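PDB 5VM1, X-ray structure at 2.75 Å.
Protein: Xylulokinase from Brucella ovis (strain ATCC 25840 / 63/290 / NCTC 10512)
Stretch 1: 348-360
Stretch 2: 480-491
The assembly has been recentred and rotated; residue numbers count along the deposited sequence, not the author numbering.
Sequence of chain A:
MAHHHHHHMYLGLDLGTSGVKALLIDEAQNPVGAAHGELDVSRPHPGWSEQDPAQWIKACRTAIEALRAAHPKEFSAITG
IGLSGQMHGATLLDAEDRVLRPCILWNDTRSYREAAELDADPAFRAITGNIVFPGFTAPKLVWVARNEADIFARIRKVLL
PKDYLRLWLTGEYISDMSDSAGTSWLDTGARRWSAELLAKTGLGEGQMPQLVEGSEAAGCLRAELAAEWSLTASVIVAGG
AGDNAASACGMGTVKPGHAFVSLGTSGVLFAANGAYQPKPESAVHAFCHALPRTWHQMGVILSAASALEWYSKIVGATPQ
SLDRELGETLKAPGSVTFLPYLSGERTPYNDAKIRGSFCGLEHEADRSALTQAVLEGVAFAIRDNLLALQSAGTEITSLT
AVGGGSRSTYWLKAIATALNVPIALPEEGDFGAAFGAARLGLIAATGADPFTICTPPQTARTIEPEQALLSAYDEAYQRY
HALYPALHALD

Stretch 1 (348-360) PYNDAKIRGSFCG
Stretch 2 480-491: YHALYPALHALD

The last helix of this xylulokinase, already under way at Tyr480, packs against an irregular segment, Pro348 to Gly360, that is loop until a short strand ending at Cys359. The two run in opposite senses: CA atoms pair Cys359 with Leu483 (8.8 Å), Ile354 with His488 (6.4 Å) and Lys353 with Asp491 (6.7 Å). A cis peptide bond precedes Pro348, and Asn350 has positive phi (44/64) between Tyr349 (-103/-19) and Asp351 (-121/109).

Tyr480 makes no contact. His481 (chi1 t, chi2 -130°) starts sideways, but its ring reaches Tyr349, whose OH lies near the ring plane, 3.6 Å from His481 CD2. Leu483 points toward the strand with chi1 at -98°, between wells, and chi2 t; its CD1 sits 3.7 Å from Cys359 SG (chi1 m).

Tyr484 is the hub, with chi1 t and chi2 75°. Tyr349 (chi1 m, chi2 -67°) stacks face to face on its ring, centroids 3.7 Å apart and planes at 16°, with Tyr349 CD1 3.3 Å from Tyr484 CE2. The edge of the Tyr484 ring is used as well: Ile354 CG1 lies 3.9 Å from CE1 of Tyr484, and Tyr484 OH donates a 2.7 Å hydrogen bond to Asp351 OD2. Asp351 (chi1 t, chi2 -32°) can serve both sides because its other oxygen, OD1, accepts from Ile354 N at 2.8 Å and, weakly, from Lys353 N at 2.8 Å, holding its own loop in a tight bend. The rule is one carboxylate divided between shaping the loop and anchoring the helix.

Pro485 has no bond from its N to the preceding turn, and the helix kinks there; before the kink the listed bonds are weak i to i-3 ones, Leu483 N to Tyr480 O (3.4 Å) and Tyr484 N to His481 O (3.5 Å); beyond it Leu487 N bonds to Leu483 O (3.0 Å) and His488 N to Tyr484 O (2.8 Å), both i to i-4. One turn beyond Leu483, Leu487 (m, t) places CB 4.0 Å from Ile354 CD1 and CD1 4.1 Å from Ser357 CB. Ile354 (chi1 t, chi2 p) leaves its backbone sideways, yet its end comes nearer the helix.

His488 (chi1 t, chi2 58°) brings ND1 to 3.2 Å from Asp351 OD2, while its backbone N lies 3.9 Å from Ile354 CD1. A type I turn from His488 to Asp491, with Asp491 N bonded to His488 O at 3.2 Å, folds the C-terminus back toward the loop. Asp491 (chi1 m), poorly ordered, places OD2 3.6 Å from Ile354 N and 4.4 Å from the like-charged Asp351 OD2.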

ATOM      1  N   PRO A 348     -13.372  -5.352  -8.718  1.00 36.81           N
ATOM      2  CA  PRO A 348     -12.943  -6.454  -9.590  1.00 37.96           C
ATOM      3  C   PRO A 348     -13.110  -6.273 -11.114  1.00 36.11           C
ATOM      4  O   PRO A 348     -12.870  -7.226 -11.852  1.00 41.65           O
ATOM      5  CB  PRO A 348     -13.860  -7.578  -9.140  1.00 36.95           C
ATOM      6  CG  PRO A 348     -15.160  -6.846  -8.921  1.00 32.95           C
ATOM      7  CD  PRO A 348     -14.797  -5.486  -8.366  1.00 34.79           C
ATOM      8  N   TYR A 349     -13.463  -5.091 -11.604  1.00 32.59           N
ATOM      9  CA  TYR A 349     -13.861  -4.983 -13.001  1.00 37.66           C
ATOM     10  C   TYR A 349     -12.774  -4.379 -13.878  1.00 37.24           C
ATOM     11  O   TYR A 349     -12.818  -4.549 -15.103  1.00 40.10           O
ATOM     12  CB  TYR A 349     -15.132  -4.113 -13.127  1.00 44.32           C
ATOM     13  CG  TYR A 349     -16.300  -4.528 -12.255  1.00 38.30           C
ATOM     14  CD1 TYR A 349     -16.973  -5.736 -12.459  1.00 33.10           C
ATOM     15  CD2 TYR A 349     -16.693  -3.724 -11.180  1.00 25.79           C
ATOM     16  CE1 TYR A 349     -18.045  -6.120 -11.636  1.00 30.17           C
ATOM     17  CE2 TYR A 349     -17.756  -4.092 -10.357  1.00 32.52           C
ATOM     18  CZ  TYR A 349     -18.427  -5.298 -10.588  1.00 42.37           C
ATOM     19  OH  TYR A 349     -19.474  -5.664  -9.764  1.00 46.87           O
ATOM     20  N   ASN A 350     -11.814  -3.684 -13.278  1.00 38.05           N
ATOM     21  CA  ASN A 350     -10.786  -2.950 -14.002  1.00 35.66           C
ATOM     22  C   ASN A 350     -11.423  -2.187 -15.161  1.00 32.76           C
ATOM     23  O   ASN A 350     -11.190  -2.452 -16.340  1.00 37.67           O
ATOM     24  CB  ASN A 350      -9.668  -3.874 -14.486  1.00 36.15           C
ATOM     25  CG  ASN A 350      -8.508  -3.094 -15.111  1.00 47.60           C
ATOM     26  OD1 ASN A 350      -8.256  -1.937 -14.753  1.00 49.00           O
ATOM     27  ND2 ASN A 350      -7.814  -3.714 -16.056  1.00 44.16           N
ATOM     28  N   ASP A 351     -12.273  -1.247 -14.781  1.00 33.48           N
ATOM     29  CA  ASP A 351     -13.141  -0.519 -15.696  1.00 41.53           C
ATOM     30  C   ASP A 351     -12.802   0.959 -15.572  1.00 44.76           C
ATOM     31  O   ASP A 351     -13.137   1.591 -14.566  1.00 48.59           O
ATOM     32  CB  ASP A 351     -14.613  -0.772 -15.359  1.00 42.11           C
ATOM     33  CG  ASP A 351     -15.561  -0.123 -16.346  1.00 48.26           C
ATOM     34  OD1 ASP A 351     -15.226   0.956 -16.897  1.00 43.87           O
ATOM     35  OD2 ASP A 351     -16.644  -0.701 -16.582  1.00 50.85           O
ATOM     36  N   ALA A 352     -12.160   1.515 -16.605  1.00 44.47           N
ATOM     37  CA  ALA A 352     -11.809   2.926 -16.593  1.00 34.61           C
ATOM     38  C   ALA A 352     -12.978   3.833 -17.001  1.00 41.98           C
ATOM     39  O   ALA A 352     -13.027   4.991 -16.563  1.00 38.27           O
ATOM     40  CB  ALA A 352     -10.613   3.157 -17.510  1.00 30.94           C
ATOM     41  N   LYS A 353     -13.974   3.316 -17.737  1.00 41.20           N
ATOM     42  CA  LYS A 353     -15.020   4.174 -18.290  1.00 36.69           C
ATOM     43  C   LYS A 353     -16.199   4.355 -17.334  1.00 36.11           C
ATOM     44  O   LYS A 353     -16.818   5.425 -17.340  1.00 44.06           O
ATOM     45  CB  LYS A 353     -15.496   3.639 -19.652  1.00 33.65           C
ATOM     46  N   ILE A 354     -16.464   3.375 -16.461  1.00 28.34           N
ATOM     47  CA  ILE A 354     -17.599   3.434 -15.540  1.00 34.12           C
ATOM     48  C   ILE A 354     -17.471   4.647 -14.603  1.00 35.22           C
ATOM     49  O   ILE A 354     -16.377   5.165 -14.366  1.00 38.78           O
ATOM     50  CB  ILE A 354     -17.693   2.108 -14.751  1.00 34.26           C
ATOM     51  CG1 ILE A 354     -19.087   1.877 -14.146  1.00 32.70           C
ATOM     52  CG2 ILE A 354     -16.650   2.027 -13.647  1.00 30.89           C
ATOM     53  CD1 ILE A 354     -20.122   1.519 -15.180  1.00 38.64           C
ATOM     54  N   ARG A 355     -18.606   5.148 -14.112  1.00 36.12           N
ATOM     55  CA  ARG A 355     -18.588   6.326 -13.250  1.00 32.21           C
ATOM     56  C   ARG A 355     -19.501   6.146 -12.042  1.00 30.37           C
ATOM     57  O   ARG A 355     -20.157   5.123 -11.870  1.00 36.75           O
ATOM     58  CB  ARG A 355     -18.959   7.591 -14.013  1.00 27.23           C
ATOM     59  CG  ARG A 355     -17.842   8.088 -14.852  1.00 29.32           C
ATOM     60  CD  ARG A 355     -16.575   8.342 -14.023  1.00 36.89           C
ATOM     61  NE  ARG A 355     -15.570   8.898 -14.916  1.00 40.48           N
ATOM     62  CZ  ARG A 355     -14.617   8.190 -15.511  1.00 36.71           C
ATOM     63  NH1 ARG A 355     -14.509   6.890 -15.285  1.00 32.73           N
ATOM     64  NH2 ARG A 355     -13.783   8.787 -16.352  1.00 33.53           N
ATOM     65  N   GLY A 356     -19.480   7.136 -11.164  1.00 32.52           N
ATOM     66  CA  GLY A 356     -20.281   7.065  -9.969  1.00 30.16           C
ATOM     67  C   GLY A 356     -21.741   7.334 -10.250  1.00 28.28           C
ATOM     68  O   GLY A 356     -22.106   7.914 -11.276  1.00 36.77           O
ATOM     69  N   SER A 357     -22.576   6.945  -9.292  1.00 28.85           N
ATOM     70  CA  SER A 357     -24.019   7.021  -9.461  1.00 26.27           C
ATOM     71  C   SER A 357     -24.729   7.003  -8.119  1.00 39.95           C
ATOM     72  O   SER A 357     -24.378   6.217  -7.235  1.00 50.40           O
ATOM     73  CB  SER A 357     -24.524   5.845 -10.295  1.00 26.17           C
ATOM     74  OG  SER A 357     -25.934   5.854 -10.359  1.00 36.24           O
ATOM     75  N   PHE A 358     -25.768   7.826  -8.012  1.00 43.07           N
ATOM     76  CA  PHE A 358     -26.821   7.673  -7.019  1.00 36.54           C
ATOM     77  C   PHE A 358     -28.038   7.128  -7.748  1.00 37.51           C
ATOM     78  O   PHE A 358     -28.374   7.607  -8.832  1.00 40.98           O
ATOM     79  CB  PHE A 358     -27.213   9.007  -6.374  1.00 39.13           C
ATOM     80  CG  PHE A 358     -26.299   9.457  -5.290  1.00 33.94           C
ATOM     81  CD1 PHE A 358     -26.299   8.816  -4.064  1.00 34.80           C
ATOM     82  CD2 PHE A 358     -25.476  10.568  -5.470  1.00 31.06           C
ATOM     83  CE1 PHE A 358     -25.444   9.240  -3.024  1.00 32.97           C
ATOM     84  CE2 PHE A 358     -24.634  11.007  -4.442  1.00 32.98           C
ATOM     85  CZ  PHE A 358     -24.621  10.328  -3.216  1.00 32.80           C
ATOM     86  N   CYS A 359     -28.698   6.136  -7.159  1.00 42.51           N
ATOM     87  CA  CYS A 359     -29.940   5.595  -7.706  1.00 45.73           C
ATOM     88  C   CYS A 359     -30.951   5.497  -6.579  1.00 42.60           C
ATOM     89  O   CYS A 359     -30.615   5.614  -5.400  1.00 44.95           O
ATOM     90  CB  CYS A 359     -29.781   4.217  -8.383  1.00 36.60           C
ATOM     91  SG  CYS A 359     -29.005   4.310 -10.016  1.00 47.28           S
ATOM     92  N   GLY A 360     -32.210   5.354  -6.961  1.00 34.19           N
ATOM     93  CA  GLY A 360     -33.252   5.284  -5.968  1.00 47.33           C
ATOM     94  C   GLY A 360     -33.602   6.590  -5.313  1.00 51.30           C
ATOM     95  O   GLY A 360     -34.164   6.581  -4.219  1.00 63.81           O
ATOM     96  N   TYR A 480     -26.940  -3.005  -5.476  1.00 44.72           N
ATOM     97  CA  TYR A 480     -25.673  -2.395  -5.861  1.00 42.85           C
ATOM     98  C   TYR A 480     -24.972  -3.223  -6.931  1.00 40.50           C
ATOM     99  O   TYR A 480     -24.385  -2.679  -7.876  1.00 30.91           O
ATOM    100  CB  TYR A 480     -24.807  -2.251  -4.603  1.00 40.13           C
ATOM    101  CG  TYR A 480     -23.354  -1.874  -4.794  1.00 33.28           C
ATOM    102  CD1 TYR A 480     -22.397  -2.834  -5.146  1.00 27.11           C
ATOM    103  CD2 TYR A 480     -22.926  -0.579  -4.558  1.00 28.69           C
ATOM    104  CE1 TYR A 480     -21.072  -2.502  -5.299  1.00 31.24           C
ATOM    105  CE2 TYR A 480     -21.601  -0.231  -4.714  1.00 38.05           C
ATOM    106  CZ  TYR A 480     -20.672  -1.199  -5.078  1.00 39.60           C
ATOM    107  OH  TYR A 480     -19.343  -0.855  -5.209  1.00 41.34           O
ATOM    108  N   HIS A 481     -25.016  -4.544  -6.787  1.00 35.18           N
ATOM    109  CA  HIS A 481     -24.333  -5.431  -7.718  1.00 36.56           C
ATOM    110  C   HIS A 481     -24.995  -5.429  -9.097  1.00 33.18           C
ATOM    111  O   HIS A 481     -24.302  -5.498 -10.119  1.00 33.37           O
ATOM    112  CB  HIS A 481     -24.282  -6.835  -7.125  1.00 45.16           C
ATOM    113  CG  HIS A 481     -23.398  -7.774  -7.880  1.00 49.10           C
ATOM    114  ND1 HIS A 481     -23.811  -9.022  -8.289  1.00 47.48           N
ATOM    115  CD2 HIS A 481     -22.111  -7.649  -8.281  1.00 47.33           C
ATOM    116  CE1 HIS A 481     -22.820  -9.623  -8.921  1.00 51.64           C
ATOM    117  NE2 HIS A 481     -21.779  -8.809  -8.934  1.00 52.22           N
ATOM    118  N   ALA A 482     -26.341  -5.397  -9.147  1.00 38.69           N
ATOM    119  CA  ALA A 482     -27.078  -5.380 -10.416  1.00 32.64           C
ATOM    120  C   ALA A 482     -26.923  -4.063 -11.171  1.00 39.52           C
ATOM    121  O   ALA A 482     -27.118  -4.033 -12.388  1.00 46.44           O
ATOM    122  CB  ALA A 482     -28.558  -5.665 -10.183  1.00 33.74           C
ATOM    123  N   LEU A 483     -26.606  -2.971 -10.477  1.00 36.82           N
ATOM    124  CA  LEU A 483     -26.428  -1.694 -11.151  1.00 37.41           C
ATOM    125  C   LEU A 483     -25.214  -1.696 -12.070  1.00 43.95           C
ATOM    126  O   LEU A 483     -25.224  -0.991 -13.089  1.00 51.24           O
ATOM    127  CB  LEU A 483     -26.323  -0.572 -10.127  1.00 35.77           C
ATOM    128  CG  LEU A 483     -27.686   0.101  -9.978  1.00 42.33           C
ATOM    129  CD1 LEU A 483     -27.755   1.034  -8.781  1.00 43.02           C
ATOM    130  CD2 LEU A 483     -28.020   0.839 -11.255  1.00 50.45           C
ATOM    131  N   TYR A 484     -24.140  -2.429 -11.722  1.00 38.09           N
ATOM    132  CA  TYR A 484     -22.937  -2.322 -12.549  1.00 41.12           C
ATOM    133  C   TYR A 484     -23.132  -2.852 -13.964  1.00 45.53           C
ATOM    134  O   TYR A 484     -22.784  -2.134 -14.912  1.00 47.54           O
ATOM    135  CB  TYR A 484     -21.736  -2.999 -11.892  1.00 32.14           C
ATOM    136  CG  TYR A 484     -20.565  -3.058 -12.862  1.00 35.83           C
ATOM    137  CD1 TYR A 484     -19.818  -1.925 -13.140  1.00 44.11           C
ATOM    138  CD2 TYR A 484     -20.226  -4.237 -13.526  1.00 45.71           C
ATOM    139  CE1 TYR A 484     -18.755  -1.961 -14.038  1.00 48.82           C
ATOM    140  CE2 TYR A 484     -19.167  -4.278 -14.435  1.00 43.83           C
ATOM    141  CZ  TYR A 484     -18.434  -3.134 -14.683  1.00 42.70           C
ATOM    142  OH  TYR A 484     -17.387  -3.144 -15.578  1.00 38.34           O
ATOM    143  N   PRO A 485     -23.592  -4.088 -14.189  1.00 45.68           N
ATOM    144  CA  PRO A 485     -23.749  -4.543 -15.585  1.00 45.27           C
ATOM    145  C   PRO A 485     -24.772  -3.740 -16.372  1.00 50.10           C
ATOM    146  O   PRO A 485     -24.649  -3.615 -17.597  1.00 47.45           O
ATOM    147  CB  PRO A 485     -24.156  -6.017 -15.439  1.00 35.84           C
ATOM    148  CG  PRO A 485     -24.610  -6.164 -14.042  1.00 38.55           C
ATOM    149  CD  PRO A 485     -23.867  -5.172 -13.229  1.00 39.99           C
ATOM    150  N   ALA A 486     -25.792  -3.200 -15.702  1.00 46.83           N
ATOM    151  CA  ALA A 486     -26.749  -2.341 -16.388  1.00 41.09           C
ATOM    152  C   ALA A 486     -26.081  -1.056 -16.879  1.00 44.47           C
ATOM    153  O   ALA A 486     -26.239  -0.676 -18.040  1.00 52.90           O
ATOM    154  CB  ALA A 486     -27.942  -2.042 -15.473  1.00 41.58           C
ATOM    155  N   LEU A 487     -25.285  -0.401 -16.029  1.00 38.98           N
ATOM    156  CA  LEU A 487     -24.621   0.820 -16.471  1.00 46.25           C
ATOM    157  C   LEU A 487     -23.460   0.530 -17.405  1.00 47.69           C
ATOM    158  O   LEU A 487     -23.222   1.294 -18.341  1.00 45.01           O
ATOM    159  CB  LEU A 487     -24.121   1.627 -15.268  1.00 41.31           C
ATOM    160  CG  LEU A 487     -25.189   2.163 -14.321  1.00 46.23           C
ATOM    161  CD1 LEU A 487     -24.547   2.969 -13.213  1.00 46.15           C
ATOM    162  CD2 LEU A 487     -26.156   3.025 -15.105  1.00 46.47           C
ATOM    163  N   HIS A 488     -22.756  -0.578 -17.185  1.00 55.24           N
ATOM    164  CA  HIS A 488     -21.627  -0.933 -18.037  1.00 55.38           C
ATOM    165  C   HIS A 488     -22.068  -1.156 -19.479  1.00 57.67           C
ATOM    166  O   HIS A 488     -21.312  -0.873 -20.412  1.00 50.38           O
ATOM    167  CB  HIS A 488     -20.933  -2.184 -17.500  1.00 52.27           C
ATOM    168  CG  HIS A 488     -19.808  -2.651 -18.363  1.00 56.80           C
ATOM    169  ND1 HIS A 488     -18.724  -1.851 -18.664  1.00 59.08           N
ATOM    170  CD2 HIS A 488     -19.609  -3.817 -19.019  1.00 54.79           C
ATOM    171  CE1 HIS A 488     -17.900  -2.513 -19.454  1.00 57.57           C
ATOM    172  NE2 HIS A 488     -18.416  -3.705 -19.689  1.00 56.11           N
ATOM    173  N   ALA A 489     -23.292  -1.647 -19.682  1.00 58.84           N
ATOM    174  CA  ALA A 489     -23.795  -1.851 -21.032  1.00 56.71           C
ATOM    175  C   ALA A 489     -23.915  -0.542 -21.810  1.00 55.45           C
ATOM    176  O   ALA A 489     -23.978  -0.568 -23.047  1.00 50.18           O
ATOM    177  CB  ALA A 489     -25.158  -2.554 -20.973  1.00 48.52           C
ATOM    178  N   LEU A 490     -23.953   0.599 -21.118  1.00 50.37           N
ATOM    179  CA  LEU A 490     -24.094   1.895 -21.761  1.00 49.32           C
ATOM    180  C   LEU A 490     -22.767   2.541 -22.152  1.00 67.59           C
ATOM    181  O   LEU A 490     -22.786   3.584 -22.811  1.00 70.78           O
ATOM    182  CB  LEU A 490     -24.872   2.837 -20.845  1.00 46.89           C
ATOM    183  CG  LEU A 490     -26.198   2.323 -20.262  1.00 50.86           C
ATOM    184  CD1 LEU A 490     -26.771   3.305 -19.236  1.00 46.79           C
ATOM    185  CD2 LEU A 490     -27.231   2.028 -21.359  1.00 42.24           C
ATOM    186  N   ASP A 491     -21.626   1.929 -21.820  1.00 77.21           N
ATOM    187  CA  ASP A 491     -20.307   2.527 -22.081  1.00 71.33           C
ATOM    188  C   ASP A 491     -19.728   2.116 -23.426  1.00 77.46           C
ATOM    189  O   ASP A 491     -18.529   2.272 -23.646  1.00 81.39           O
ATOM    190  CB  ASP A 491     -19.304   2.139 -20.989  1.00 65.95           C
ATOM    191  CG  ASP A 491     -19.533   2.877 -19.679  1.00 66.11           C
ATOM    192  OD1 ASP A 491     -20.058   4.009 -19.692  1.00 65.25           O
ATOM    193  OD2 ASP A 491     -19.156   2.321 -18.623  1.00 68.90           O
ATOM    194  OXT ASP A 491     -20.422   1.618 -24.312  1.00 85.51           O
TER